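Local coordinates for metallo-beta-lactamase FIM-1 (Pseudomonas aeruginosa, PDB 6V3Q), which probably hydrolyses beta-lactam antibiotics to substituted beta-amino acids, using zinc as its cofactor, at residues A82-G88 against M109-L115; I74-F79 against I98-A102. One frame throughout, in Å; residues are numbered along the deposited sequence.

Contact 1: residues A82-G88 against M109-L115; sequences AHDDKMG and MAPQNGL. With ZN (zinc ion), chain C.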
ATOM      1  N   ALA A  82      19.311  -7.707  -5.440  1.00 67.89           N
ATOM      2  CA  ALA A  82      19.813  -6.444  -4.901  1.00 67.58           C
ATOM      3  C   ALA A  82      18.791  -5.325  -5.104  1.00 73.62           C
ATOM      4  O   ALA A  82      18.992  -4.373  -5.859  1.00 75.15           O
ATOM      5  CB  ALA A  82      21.156  -6.100  -5.536  1.00 68.32           C
ATOM      6  N   HIS A  83      17.673  -5.467  -4.403  1.00 71.33           N
ATOM      7  CA  HIS A  83      16.702  -4.401  -4.205  1.00 74.29           C
ATOM      8  C   HIS A  83      16.512  -4.202  -2.707  1.00 71.46           C
ATOM      9  O   HIS A  83      16.907  -5.043  -1.895  1.00 67.18           O
ATOM     10  CB  HIS A  83      15.369  -4.716  -4.896  1.00 79.02           C
ATOM     11  CG  HIS A  83      15.358  -4.381  -6.355  1.00 91.51           C
ATOM     12  ND1 HIS A  83      14.326  -4.738  -7.195  1.00102.09           N
ATOM     13  CD2 HIS A  83      16.253  -3.713  -7.122  1.00 95.37           C
ATOM     14  CE1 HIS A  83      14.586  -4.309  -8.418  1.00 97.72           C
ATOM     15  NE2 HIS A  83      15.749  -3.683  -8.401  1.00 98.08           N
ATOM     16  N   ASP A  84      15.906  -3.072  -2.332  1.00 72.65           N
ATOM     17  CA  ASP A  84      15.869  -2.701  -0.921  1.00 84.74           C
ATOM     18  C   ASP A  84      14.882  -3.515  -0.093  1.00 86.46           C
ATOM     19  O   ASP A  84      14.956  -3.468   1.139  1.00 86.45           O
ATOM     20  CB  ASP A  84      15.562  -1.208  -0.755  1.00 95.21           C
ATOM     21  CG  ASP A  84      14.453  -0.729  -1.665  1.00106.15           C
ATOM     22  OD1 ASP A  84      13.336  -1.283  -1.597  1.00108.15           O
ATOM     23  OD2 ASP A  84      14.699   0.219  -2.442  1.00113.41           O
ATOM     24  N   ASP A  85      13.968  -4.261  -0.711  1.00 86.58           N
ATOM     25  CA  ASP A  85      13.137  -5.155   0.087  1.00 85.35           C
ATOM     26  C   ASP A  85      13.840  -6.466   0.409  1.00 83.15           C
ATOM     27  O   ASP A  85      13.348  -7.223   1.254  1.00 85.40           O
ATOM     28  CB  ASP A  85      11.806  -5.434  -0.618  1.00 92.42           C
ATOM     29  CG  ASP A  85      11.984  -5.920  -2.039  1.00101.67           C
ATOM     30  OD1 ASP A  85      12.974  -5.527  -2.690  1.00106.35           O
ATOM     31  OD2 ASP A  85      11.121  -6.691  -2.507  1.00104.22           O
ATOM     32  N   LYS A  86      14.975  -6.740  -0.232  1.00 80.02           N
ATOM     33  CA  LYS A  86      15.758  -7.938   0.036  1.00 74.92           C
ATOM     34  C   LYS A  86      17.087  -7.656   0.711  1.00 73.09           C
ATOM     35  O   LYS A  86      17.521  -8.452   1.544  1.00 69.70           O
ATOM     36  CB  LYS A  86      16.024  -8.707  -1.265  1.00 76.76           C
ATOM     37  CG  LYS A  86      14.770  -9.066  -2.019  1.00 78.48           C
ATOM     38  CD  LYS A  86      13.707  -9.573  -1.068  1.00 81.91           C
ATOM     39  CE  LYS A  86      12.458  -9.955  -1.815  1.00 84.53           C
ATOM     40  NZ  LYS A  86      11.372 -10.422  -0.909  1.00 85.87           N
ATOM     41  N   MET A  87      17.746  -6.547   0.371  1.00 74.22           N
ATOM     42  CA  MET A  87      19.040  -6.203   0.948  1.00 74.19           C
ATOM     43  C   MET A  87      19.009  -4.862   1.673  1.00 78.19           C
ATOM     44  O   MET A  87      20.062  -4.256   1.891  1.00 85.62           O
ATOM     45  CB  MET A  87      20.122  -6.193  -0.133  1.00 74.99           C
ATOM     46  CG  MET A  87      20.296  -7.522  -0.844  1.00 76.36           C
ATOM     47  SD  MET A  87      21.713  -7.540  -1.960  1.00 83.71           S
ATOM     48  CE  MET A  87      23.066  -7.380  -0.799  1.00 84.62           C
ATOM     49  N   GLY A  88      17.822  -4.384   2.050  1.00 76.18           N
ATOM     50  CA  GLY A  88      17.720  -3.077   2.678  1.00 75.59           C
ATOM     51  C   GLY A  88      18.389  -2.993   4.034  1.00 74.31           C
ATOM     52  O   GLY A  88      18.819  -1.911   4.448  1.00 80.11           O
ATOM     53  N   MET A 109      26.084  -4.872  -7.994  1.00 80.94           N
ATOM     54  CA  MET A 109      25.132  -3.807  -8.282  1.00 90.72           C
ATOM     55  C   MET A 109      24.432  -3.271  -7.039  1.00 84.40           C
ATOM     56  O   MET A 109      23.535  -2.432  -7.165  1.00 84.00           O
ATOM     57  CB  MET A 109      24.085  -4.293  -9.291  1.00100.69           C
ATOM     58  CG  MET A 109      23.119  -5.328  -8.742  1.00104.73           C
ATOM     59  SD  MET A 109      21.837  -5.775  -9.936  1.00114.34           S
ATOM     60  CE  MET A 109      22.819  -6.521 -11.229  1.00116.18           C
ATOM     61  N   ALA A 110      24.819  -3.725  -5.851  1.00 80.38           N
ATOM     62  CA  ALA A 110      24.241  -3.215  -4.612  1.00 80.93           C
ATOM     63  C   ALA A 110      24.697  -1.782  -4.323  1.00 81.96           C
ATOM     64  O   ALA A 110      23.870  -0.958  -3.909  1.00 78.20           O
ATOM     65  CB  ALA A 110      24.578  -4.138  -3.435  1.00 72.08           C
ATOM     66  N   PRO A 111      25.985  -1.435  -4.505  1.00 82.60           N
ATOM     67  CA  PRO A 111      26.386  -0.028  -4.308  1.00 87.81           C
ATOM     68  C   PRO A 111      25.623   0.974  -5.163  1.00 92.11           C
ATOM     69  O   PRO A 111      25.277   2.057  -4.672  1.00 89.17           O
ATOM     70  CB  PRO A 111      27.878  -0.046  -4.664  1.00 89.88           C
ATOM     71  CG  PRO A 111      28.316  -1.403  -4.302  1.00 86.01           C
ATOM     72  CD  PRO A 111      27.170  -2.305  -4.657  1.00 83.24           C
ATOM     73  N   GLN A 112      25.358   0.642  -6.431  0.56 98.58           N
ATOM     74  CA  GLN A 112      24.629   1.557  -7.305  0.56103.31           C
ATOM     75  C   GLN A 112      23.196   1.760  -6.828  0.56101.95           C
ATOM     76  O   GLN A 112      22.650   2.865  -6.932  0.56103.78           O
ATOM     77  CB  GLN A 112      24.643   1.033  -8.743  0.56107.94           C
ATOM     78  CG  GLN A 112      25.938   1.298  -9.494  0.56112.23           C
ATOM     79  CD  GLN A 112      25.779   2.361 -10.562  0.56114.96           C
ATOM     80  OE1 GLN A 112      24.762   2.412 -11.254  0.56116.32           O
ATOM     81  NE2 GLN A 112      26.782   3.221 -10.697  0.56116.18           N
ATOM     82  N   ASN A 113      22.574   0.709  -6.297  1.00101.65           N
ATOM     83  CA  ASN A 113      21.204   0.775  -5.810  1.00 94.12           C
ATOM     84  C   ASN A 113      21.110   1.297  -4.383  1.00 90.71           C
ATOM     85  O   ASN A 113      20.055   1.155  -3.756  1.00 91.56           O
ATOM     86  CB  ASN A 113      20.544  -0.603  -5.906  1.00 92.63           C
ATOM     87  CG  ASN A 113      20.383  -1.071  -7.338  1.00 94.16           C
ATOM     88  OD1 ASN A 113      20.255  -0.261  -8.256  1.00103.60           O
ATOM     89  ND2 ASN A 113      20.386  -2.383  -7.537  1.00 88.00           N
ATOM     90  N   GLY A 114      22.178   1.891  -3.861  1.00 88.43           N
ATOM     91  CA  GLY A 114      22.146   2.436  -2.512  1.00 88.83           C
ATOM     92  C   GLY A 114      22.012   1.380  -1.439  1.00 88.28           C
ATOM     93  O   GLY A 114      21.352   1.614  -0.420  1.00 89.73           O
ATOM     94  N   LEU A 115      22.629   0.218  -1.641  1.00 84.71           N
ATOM     95  CA  LEU A 115      22.512  -0.906  -0.727  1.00 79.97           C
ATOM     96  C   LEU A 115      23.891  -1.360  -0.273  1.00 78.92           C
ATOM     97  O   LEU A 115      24.885  -1.195  -0.986  1.00 78.97           O
ATOM     98  CB  LEU A 115      21.768  -2.073  -1.387  1.00 79.82           C
ATOM     99  CG  LEU A 115      20.341  -1.794  -1.861  1.00 81.33           C
ATOM    100  CD1 LEU A 115      19.838  -2.925  -2.745  1.00 80.42           C
ATOM    101  CD2 LEU A 115      19.410  -1.579  -0.681  1.00 81.29           C
TER
HETATM  102 ZN    ZN C 300      13.044  -6.385  -6.724  1.00 75.02          ZN
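Apolar packing dominates the meeting of residues 82-88 with the loop 109-115. Leu115 is the main wedge: its CD1 lies 3.5 Å from Ala82 C and 3.6 Å from His83 C, while its CD2 reaches Asp84 CA at 3.7 Å and Met87 O at 3.8 Å. A branched aliphatic side chain suits this place because it fills the hollow inside the bend of the opposing backbone. Ala82 is small enough to sit close, its CB 3.8 Å from Met109 CG, and Met87 CE extends to within 4.4 Å of Ala110 CB. The one polar link is a weak hydrogen bond, Asn113 ND2 to Ala82 O, at 3.0 Å. Asn113 sits in a type I turn from Pro111 to Gly114, where proline starts the bend and glycine accepts the positive phi. Metal binding comes from His83, whose ND1 binds zinc at 2.1 Å beside His81 and His145; its NE2 is hydrogen-bonded to Asp179. His81, His83 and Asp85 form the HxHxD signature of metallo-beta-lactamases. Segment 82-88 follows strand 74-78 and precedes helix 90-95 in the chain; Asp84 and Asp85 touch Trp54 and the Lys86 backbone bonds with Thr52, beyond strand 46-50; loop 109-115 joins helix 104-108 to strand 120-121.

Contact 2: residues I74-F79 against I98-A102; sequences IRWAVF and IVTYA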
ATOM      1  N   ILE A  74      20.142 -15.703  14.658  1.00 61.21           N
ATOM      2  CA  ILE A  74      20.556 -15.741  13.261  1.00 56.89           C
ATOM      3  C   ILE A  74      22.073 -15.668  13.187  1.00 61.86           C
ATOM      4  O   ILE A  74      22.700 -14.806  13.815  1.00 66.11           O
ATOM      5  CB  ILE A  74      19.899 -14.594  12.480  1.00 56.93           C
ATOM      6  CG1 ILE A  74      18.392 -14.826  12.340  1.00 59.28           C
ATOM      7  CG2 ILE A  74      20.553 -14.425  11.114  1.00 53.45           C
ATOM      8  CD1 ILE A  74      17.635 -13.620  11.830  1.00 61.00           C
ATOM      9  N   ARG A  75      22.675 -16.597  12.441  1.00 62.95           N
ATOM     10  CA  ARG A  75      24.112 -16.589  12.215  1.00 67.05           C
ATOM     11  C   ARG A  75      24.494 -16.459  10.752  1.00 66.71           C
ATOM     12  O   ARG A  75      25.618 -16.038  10.461  1.00 66.25           O
ATOM     13  CB  ARG A  75      24.754 -17.862  12.785  1.00 74.38           C
ATOM     14  CG  ARG A  75      24.942 -17.815  14.287  1.00 85.54           C
ATOM     15  CD  ARG A  75      25.720 -16.571  14.689  1.00 94.98           C
ATOM     16  NE  ARG A  75      25.618 -16.301  16.118  1.00105.82           N
ATOM     17  CZ  ARG A  75      26.398 -16.860  17.035  1.00115.59           C
ATOM     18  NH1 ARG A  75      26.237 -16.560  18.315  1.00118.33           N
ATOM     19  NH2 ARG A  75      27.338 -17.724  16.673  1.00118.87           N
ATOM     20  N   TRP A  76      23.596 -16.797   9.833  1.00 58.96           N
ATOM     21  CA  TRP A  76      23.872 -16.698   8.411  1.00 60.81           C
ATOM     22  C   TRP A  76      22.688 -16.036   7.723  1.00 60.96           C
ATOM     23  O   TRP A  76      21.552 -16.118   8.197  1.00 62.66           O
ATOM     24  CB  TRP A  76      24.143 -18.074   7.789  1.00 58.89           C
ATOM     25  CG  TRP A  76      25.056 -18.922   8.616  1.00 63.97           C
ATOM     26  CD1 TRP A  76      26.415 -18.994   8.528  1.00 66.99           C
ATOM     27  CD2 TRP A  76      24.674 -19.813   9.672  1.00 65.03           C
ATOM     28  NE1 TRP A  76      26.904 -19.877   9.461  1.00 70.58           N
ATOM     29  CE2 TRP A  76      25.855 -20.392  10.177  1.00 69.90           C
ATOM     30  CE3 TRP A  76      23.448 -20.176  10.238  1.00 66.59           C
ATOM     31  CZ2 TRP A  76      25.846 -21.317  11.220  1.00 70.98           C
ATOM     32  CZ3 TRP A  76      23.441 -21.095  11.275  1.00 68.72           C
ATOM     33  CH2 TRP A  76      24.633 -21.654  11.754  1.00 70.24           C
ATOM     34  N   ALA A  77      22.964 -15.382   6.599  1.00 58.06           N
ATOM     35  CA  ALA A  77      21.927 -14.703   5.842  1.00 52.39           C
ATOM     36  C   ALA A  77      22.262 -14.764   4.359  1.00 57.74           C
ATOM     37  O   ALA A  77      23.429 -14.688   3.963  1.00 62.68           O
ATOM     38  CB  ALA A  77      21.763 -13.250   6.295  1.00 52.92           C
ATOM     39  N   VAL A  78      21.222 -14.912   3.543  1.00 53.40           N
ATOM     40  CA  VAL A  78      21.338 -14.890   2.091  1.00 51.93           C
ATOM     41  C   VAL A  78      20.206 -14.029   1.547  1.00 55.75           C
ATOM     42  O   VAL A  78      19.128 -13.937   2.140  1.00 55.68           O
ATOM     43  CB  VAL A  78      21.300 -16.313   1.487  1.00 53.23           C
ATOM     44  CG1 VAL A  78      19.964 -16.982   1.775  1.00 52.59           C
ATOM     45  CG2 VAL A  78      21.593 -16.276  -0.008  1.00 51.46           C
ATOM     46  N   PHE A  79      20.466 -13.369   0.425  1.00 51.02           N
ATOM     47  CA  PHE A  79      19.515 -12.453  -0.179  1.00 54.30           C
ATOM     48  C   PHE A  79      19.310 -12.831  -1.639  1.00 56.68           C
ATOM     49  O   PHE A  79      20.242 -13.265  -2.323  1.00 58.49           O
ATOM     50  CB  PHE A  79      20.008 -11.010  -0.056  1.00 58.45           C
ATOM     51  CG  PHE A  79      20.775 -10.745   1.209  1.00 63.64           C
ATOM     52  CD1 PHE A  79      20.120 -10.645   2.427  1.00 69.13           C
ATOM     53  CD2 PHE A  79      22.153 -10.614   1.183  1.00 70.05           C
ATOM     54  CE1 PHE A  79      20.826 -10.415   3.591  1.00 72.12           C
ATOM     55  CE2 PHE A  79      22.865 -10.380   2.348  1.00 75.77           C
ATOM     56  CZ  PHE A  79      22.198 -10.279   3.552  1.00 74.33           C
ATOM     57  N   ILE A  98      26.802 -11.239  11.406  1.00 78.48           N
ATOM     58  CA  ILE A  98      26.170 -12.296  10.630  1.00 74.08           C
ATOM     59  C   ILE A  98      27.000 -12.566   9.382  1.00 72.29           C
ATOM     60  O   ILE A  98      27.542 -11.641   8.760  1.00 73.52           O
ATOM     61  CB  ILE A  98      24.727 -11.907  10.262  1.00 73.93           C
ATOM     62  CG1 ILE A  98      24.013 -11.272  11.457  1.00 76.91           C
ATOM     63  CG2 ILE A  98      23.954 -13.122   9.780  1.00 72.40           C
ATOM     64  CD1 ILE A  98      23.883 -12.179  12.638  1.00 75.00           C
ATOM     65  N   VAL A  99      27.118 -13.838   9.015  1.00 68.30           N
ATOM     66  CA  VAL A  99      27.773 -14.216   7.767  1.00 62.88           C
ATOM     67  C   VAL A  99      26.755 -14.075   6.643  1.00 64.19           C
ATOM     68  O   VAL A  99      25.722 -14.751   6.642  1.00 63.79           O
ATOM     69  CB  VAL A  99      28.329 -15.646   7.839  1.00 66.00           C
ATOM     70  CG1 VAL A  99      29.236 -15.918   6.649  1.00 63.02           C
ATOM     71  CG2 VAL A  99      29.068 -15.869   9.153  1.00 62.39           C
ATOM     72  N   THR A 100      27.035 -13.186   5.693  1.00 62.53           N
ATOM     73  CA  THR A 100      26.076 -12.819   4.661  1.00 60.30           C
ATOM     74  C   THR A 100      26.547 -13.300   3.295  1.00 64.04           C
ATOM     75  O   THR A 100      27.736 -13.213   2.969  1.00 65.14           O
ATOM     76  CB  THR A 100      25.855 -11.306   4.635  1.00 61.88           C
ATOM     77  OG1 THR A 100      27.085 -10.646   4.311  1.00 66.96           O
ATOM     78  CG2 THR A 100      25.372 -10.822   5.994  1.00 61.25           C
ATOM     79  N   TYR A 101      25.604 -13.803   2.500  1.00 61.30           N
ATOM     80  CA  TYR A 101      25.875 -14.298   1.159  1.00 60.96           C
ATOM     81  C   TYR A 101      24.917 -13.656   0.165  1.00 60.94           C
ATOM     82  O   TYR A 101      23.775 -13.327   0.498  1.00 57.27           O
ATOM     83  CB  TYR A 101      25.723 -15.823   1.069  1.00 62.55           C
ATOM     84  CG  TYR A 101      26.705 -16.622   1.894  1.00 69.55           C
ATOM     85  CD1 TYR A 101      27.830 -17.187   1.312  1.00 73.72           C
ATOM     86  CD2 TYR A 101      26.494 -16.832   3.250  1.00 70.44           C
ATOM     87  CE1 TYR A 101      28.726 -17.930   2.060  1.00 78.84           C
ATOM     88  CE2 TYR A 101      27.383 -17.572   4.006  1.00 77.62           C
ATOM     89  CZ  TYR A 101      28.497 -18.119   3.406  1.00 80.86           C
ATOM     90  OH  TYR A 101      29.383 -18.856   4.157  1.00 88.01           O
ATOM     91  N   ALA A 102      25.392 -13.497  -1.067  1.00 58.89           N
ATOM     92  CA  ALA A 102      24.542 -13.080  -2.173  1.00 59.42           C
ATOM     93  C   ALA A 102      25.217 -13.486  -3.471  1.00 59.63           C
ATOM     94  O   ALA A 102      26.412 -13.794  -3.501  1.00 62.23           O
ATOM     95  CB  ALA A 102      24.273 -11.572  -2.151  1.00 63.39           C
TER
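Strands 74-78 and 99-102 run side by side in parallel, their axes 16° apart, and a ladder of main-chain bonds joins them. Val99 N donates to Arg75 O at 3.0 Å, Ala77 N to Val99 O at 2.8 Å and Tyr101 N to Ala77 O at 2.8 Å; a weak bond, Phe79 N to Tyr101 O at 3.3 Å, ends it. Carbonyls receive CA-H...O contacts, as from Val78 CA to Tyr101 O at 3.3 Å. Trp76 and Val78, between these bonded residues, turn their backbone to Leu49 of strand 46-50, and Val78 also to Asp51 just beyond it. This is a parallel beta-alpha-beta crossover within one of the two sheets of the metallo-beta-lactamase sandwich, and helix 90-95 lies in the connection. Leu93 of that helix packs on Ala77, Ile98 and Phe79. Ala77 keeps this helix-facing surface low, while Ile98 CG2 fills space 3.9 Å from Ile74 CG2. Trp76, Val99 and Tyr101 share the other face, where Trp76 CD1 meets Val99 CB at 3.9 Å and the indole makes a cation-pi contact with Lys43. Thr100, beta-branched and so at ease in a strand, has its OG1 hydrogen-bonded to Glu119 N, and Ile74 N is bonded to Ser66 OG.

In the fold
The contacts interlock along the chain: residues 74-79 of contact 2 lead through His81 into the zinc-binding segment 82-88 of contact 1, and the parallel neighbour, 98-102, leads by helix 104-108 to the loop that packs on that segment. Their centres are 15 Å apart, yet they touch where Phe79 packs beneath the short helix, with Met87 CG 3.6 Å from Phe79 CB and Lys86 O 3.5 Å from Phe79 CD1. The side chain of Phe79 is about 11 Å from the zinc, whereas His83 in contact 1 binds it directly. Asp85 OD1, 4.1 Å from the ion, is not a ligand of it; in di-zinc relatives the equivalent aspartate binds the second metal, which this mono-zinc form lacks.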